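PDB 3JQ0: SusD superfamily protein from Bacteroides vulgatus ATCC 8482, which probably binds nutrients, likely sugars, at the outer membrane. Local coordinates for residues N240-F245 with I361-D366. Sequence-based numbering, arbitrary orientation.
Sequences NKEMIF and IYRYAD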
ATOM      1  N   ASN A 240       8.013 -10.885  10.391  1.00  8.81           N
ATOM      2  CA  ASN A 240       7.350 -12.190  10.434  1.00  8.24           C
ATOM      3  C   ASN A 240       7.257 -12.764   9.007  1.00  8.71           C
ATOM      4  O   ASN A 240       7.608 -12.115   8.015  1.00  9.57           O
ATOM      5  CB  ASN A 240       5.988 -12.065  11.087  1.00  7.58           C
ATOM      6  CG  ASN A 240       5.107 -11.100  10.362  1.00  7.25           C
ATOM      7  OD1 ASN A 240       4.738 -11.337   9.210  1.00  8.28           O
ATOM      8  ND2 ASN A 240       4.728  -9.990  11.031  1.00  8.13           N
ATOM      9  N   LYS A 241       6.828 -14.003   8.912  1.00  9.23           N
ATOM     10  CA  LYS A 241       6.882 -14.728   7.633  0.52 10.04           C
ATOM     11  C   LYS A 241       5.920 -14.212   6.601  1.00  9.46           C
ATOM     12  O   LYS A 241       6.037 -14.559   5.418  1.00 10.13           O
ATOM     13  CB  LYS A 241       6.563 -16.213   7.845  0.52 11.92           C
ATOM     14  CG  LYS A 241       5.170 -16.451   8.439  0.52 12.40           C
ATOM     15  N   GLU A 242       4.975 -13.357   6.983  1.00  8.72           N
ATOM     16  CA  GLU A 242       4.115 -12.749   6.007  1.00  8.49           C
ATOM     17  C   GLU A 242       4.809 -11.646   5.234  1.00  7.93           C
ATOM     18  O   GLU A 242       4.369 -11.277   4.133  1.00  7.84           O
ATOM     19  CB  GLU A 242       2.848 -12.279   6.659  1.00  9.70           C
ATOM     20  CG  GLU A 242       1.849 -11.772   5.611  1.00 11.81           C
ATOM     21  CD  GLU A 242       0.425 -11.944   5.878  1.00  7.62           C
ATOM     22  OE1 GLU A 242       0.133 -12.673   6.842  1.00 11.55           O
ATOM     23  OE2 GLU A 242      -0.381 -11.409   5.080  1.00  8.37           O
HETATM   24  N   MSE A 243       5.855 -11.067   5.787  1.00  7.52           N
HETATM   25  CA  MSE A 243       6.535  -9.967   5.147  1.00  7.53           C
HETATM   26  C   MSE A 243       7.457 -10.406   4.030  1.00  8.43           C
HETATM   27  O   MSE A 243       8.384 -11.187   4.231  1.00  9.25           O
HETATM   28  CB  MSE A 243       7.336  -9.179   6.176  1.00  8.13           C
HETATM   29  CG  MSE A 243       6.500  -8.625   7.318  1.00  8.35           C
HETATM   30 SE   MSE A 243       5.126  -7.412   6.679  1.00 10.08          SE
HETATM   31  CE  MSE A 243       4.149  -7.248   8.269  1.00 13.67           C
ATOM     32  N   ILE A 244       7.163  -9.943   2.823  1.00  7.92           N
ATOM     33  CA  ILE A 244       8.034 -10.110   1.671  1.00  7.77           C
ATOM     34  C   ILE A 244       8.977  -8.905   1.582  1.00  8.12           C
ATOM     35  O   ILE A 244      10.197  -9.091   1.488  1.00  9.10           O
ATOM     36  CB  ILE A 244       7.208 -10.281   0.360  1.00  8.05           C
ATOM     37  CG1 ILE A 244       6.329 -11.544   0.421  1.00  9.62           C
ATOM     38  CG2 ILE A 244       8.150 -10.270  -0.850  1.00  9.31           C
ATOM     39  CD1 ILE A 244       5.149 -11.443  -0.536  1.00 10.29           C
ATOM     40  N   PHE A 245       8.399  -7.693   1.646  1.00  7.31           N
ATOM     41  CA  PHE A 245       9.206  -6.472   1.711  1.00  7.61           C
ATOM     42  C   PHE A 245       8.468  -5.530   2.624  1.00  7.82           C
ATOM     43  O   PHE A 245       7.280  -5.264   2.440  1.00  7.80           O
ATOM     44  CB  PHE A 245       9.440  -5.855   0.338  1.00  7.78           C
ATOM     45  CG  PHE A 245      10.245  -4.579   0.380  1.00  7.79           C
ATOM     46  CD1 PHE A 245      11.476  -4.523   1.070  1.00  8.62           C
ATOM     47  CD2 PHE A 245       9.821  -3.426  -0.243  1.00  8.28           C
ATOM     48  CE1 PHE A 245      12.201  -3.355   1.141  1.00 10.51           C
ATOM     49  CE2 PHE A 245      10.555  -2.271  -0.177  1.00  8.66           C
ATOM     50  CZ  PHE A 245      11.743  -2.226   0.493  1.00 10.16           C
ATOM     51  N   ILE A 361       5.100  -3.269   2.538  1.00  6.65           N
ATOM     52  CA  ILE A 361       4.958  -2.976   1.100  1.00  6.61           C
ATOM     53  C   ILE A 361       4.343  -4.169   0.405  1.00  6.40           C
ATOM     54  O   ILE A 361       3.328  -4.067  -0.302  1.00  6.70           O
ATOM     55  CB  ILE A 361       6.287  -2.525   0.462  1.00  7.50           C
ATOM     56  CG1 ILE A 361       6.806  -1.231   1.108  1.00  7.77           C
ATOM     57  CG2 ILE A 361       6.151  -2.406  -1.048  1.00  7.87           C
ATOM     58  CD1 ILE A 361       5.952  -0.030   0.876  1.00  9.62           C
ATOM     59  N   TYR A 362       4.985  -5.326   0.558  1.00  6.40           N
ATOM     60  CA  TYR A 362       4.472  -6.595   0.011  1.00  6.59           C
ATOM     61  C   TYR A 362       4.330  -7.625   1.106  1.00  6.45           C
ATOM     62  O   TYR A 362       5.348  -7.981   1.738  1.00  7.98           O
ATOM     63  CB  TYR A 362       5.362  -7.143  -1.095  1.00  6.82           C
ATOM     64  CG  TYR A 362       5.450  -6.319  -2.358  1.00  6.48           C
ATOM     65  CD1 TYR A 362       4.294  -5.846  -2.995  1.00  7.42           C
ATOM     66  CD2 TYR A 362       6.664  -6.045  -2.938  1.00  7.39           C
ATOM     67  CE1 TYR A 362       4.367  -5.176  -4.197  1.00  7.26           C
ATOM     68  CE2 TYR A 362       6.745  -5.359  -4.155  1.00  7.69           C
ATOM     69  CZ  TYR A 362       5.584  -4.911  -4.779  1.00  7.32           C
ATOM     70  OH  TYR A 362       5.713  -4.259  -5.992  1.00  8.15           O
ATOM     71  N   ARG A 363       3.105  -8.117   1.283  1.00  7.45           N
ATOM     72  CA  ARG A 363       2.744  -9.166   2.229  1.00  8.45           C
ATOM     73  C   ARG A 363       2.305 -10.413   1.525  1.00  7.14           C
ATOM     74  O   ARG A 363       1.772 -10.326   0.395  1.00  6.88           O
ATOM     75  CB  ARG A 363       1.470  -8.666   3.131  1.00  9.42           C
ATOM     76  CG  ARG A 363       1.786  -7.615   4.097  1.00 11.04           C
ATOM     77  CD  ARG A 363       0.846  -7.519   5.158  1.00  7.91           C
ATOM     78  NE  ARG A 363      -0.440  -6.901   4.889  1.00  6.13           N
ATOM     79  CZ  ARG A 363      -1.602  -7.523   4.947  1.00  5.97           C
ATOM     80  NH1 ARG A 363      -1.738  -8.835   5.013  1.00  6.58           N
ATOM     81  NH2 ARG A 363      -2.695  -6.777   4.924  1.00  6.56           N
ATOM     82  N   TYR A 364       2.391 -11.572   2.179  1.00  7.24           N
ATOM     83  CA  TYR A 364       1.968 -12.793   1.533  1.00  7.00           C
ATOM     84  C   TYR A 364       0.462 -12.778   1.146  1.00  7.09           C
ATOM     85  O   TYR A 364       0.114 -13.326   0.103  1.00  7.24           O
ATOM     86  CB  TYR A 364       2.315 -14.016   2.360  1.00  8.11           C
ATOM     87  CG  TYR A 364       2.140 -15.305   1.606  1.00  8.02           C
ATOM     88  CD1 TYR A 364       2.950 -15.609   0.539  1.00  9.79           C
ATOM     89  CD2 TYR A 364       1.173 -16.235   1.942  1.00  9.23           C
ATOM     90  CE1 TYR A 364       2.793 -16.788  -0.164  1.00 11.32           C
ATOM     91  CE2 TYR A 364       1.025 -17.422   1.260  1.00  9.74           C
ATOM     92  CZ  TYR A 364       1.836 -17.700   0.205  1.00 10.39           C
ATOM     93  OH  TYR A 364       1.720 -18.854  -0.530  1.00 12.76           O
ATOM     94  N   ALA A 365      -0.417 -12.140   1.926  1.00  6.96           N
ATOM     95  CA  ALA A 365      -1.821 -12.071   1.495  1.00  6.75           C
ATOM     96  C   ALA A 365      -1.931 -11.355   0.150  1.00  6.31           C
ATOM     97  O   ALA A 365      -2.862 -11.610  -0.614  1.00  7.27           O
ATOM     98  CB  ALA A 365      -2.702 -11.397   2.529  1.00  7.21           C
ATOM     99  N   ASP A 366      -1.048 -10.374  -0.091  1.00  6.33           N
ATOM    100  CA  ASP A 366      -1.026  -9.624  -1.368  1.00  6.67           C
ATOM    101  C   ASP A 366      -0.641 -10.577  -2.494  1.00  6.68           C
ATOM    102  O   ASP A 366      -1.302 -10.594  -3.535  1.00  7.49           O
ATOM    103  CB  ASP A 366      -0.039  -8.442  -1.193  1.00  7.00           C
ATOM    104  CG  ASP A 366      -0.088  -7.378  -2.258  1.00  6.97           C
ATOM    105  OD1 ASP A 366      -0.972  -7.423  -3.137  1.00  7.46           O
ATOM    106  OD2 ASP A 366       0.759  -6.472  -2.149  1.00  8.14           O
TER
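Phe245 and Tyr362 form an antiparallel hydrogen-bonded pair in the two-stranded sheet of this SusD-family protein, and two classic beta bulges meet there. Tyr362 O accepts from both Ile244 N and Phe245 N, while Phe245 O takes Tyr362 N and Ile361 N, each at 3.0 Å. How a strand hands over to a helix is well illustrated next door: Arg363 is the N-cap of helix 364-377, and the chain facing it supplies acceptors for the helix's first amides. Tyr364 N donates to Glu242 O at 2.8 Å. The Glu242 side chain, CG anti to its backbone N (chi1 -174°), reaches across to the helix start. There OE2 receives Ala365 N at 3.2 Å. From the opposite face of the carboxylate, Arg363 NH1 meets OE2 at 2.9 Å in a salt bridge. OE1 meanwhile pairs with Arg392, and the Arg363 guanidinium also engages Glu441 and Glu445, linking the buried Glu242 and Arg363 into a wider set of salt bridges. An alanine in place of Glu242 would probably leave Ala365 N without this acceptor and take from Arg392 the carboxylate it pairs with here. Among the apolar groups, Phe245 and Ile361 run side by side, Phe245 CD2 lying 3.7 Å from Ile361 CB. Ile244 CB packs on Tyr362 CB, and the Tyr362 hydroxyl is hydrogen-bonded to Glu191 of helix 182-199. Beyond them, Ile244 CD1 ends 3.7 Å from Arg363 C.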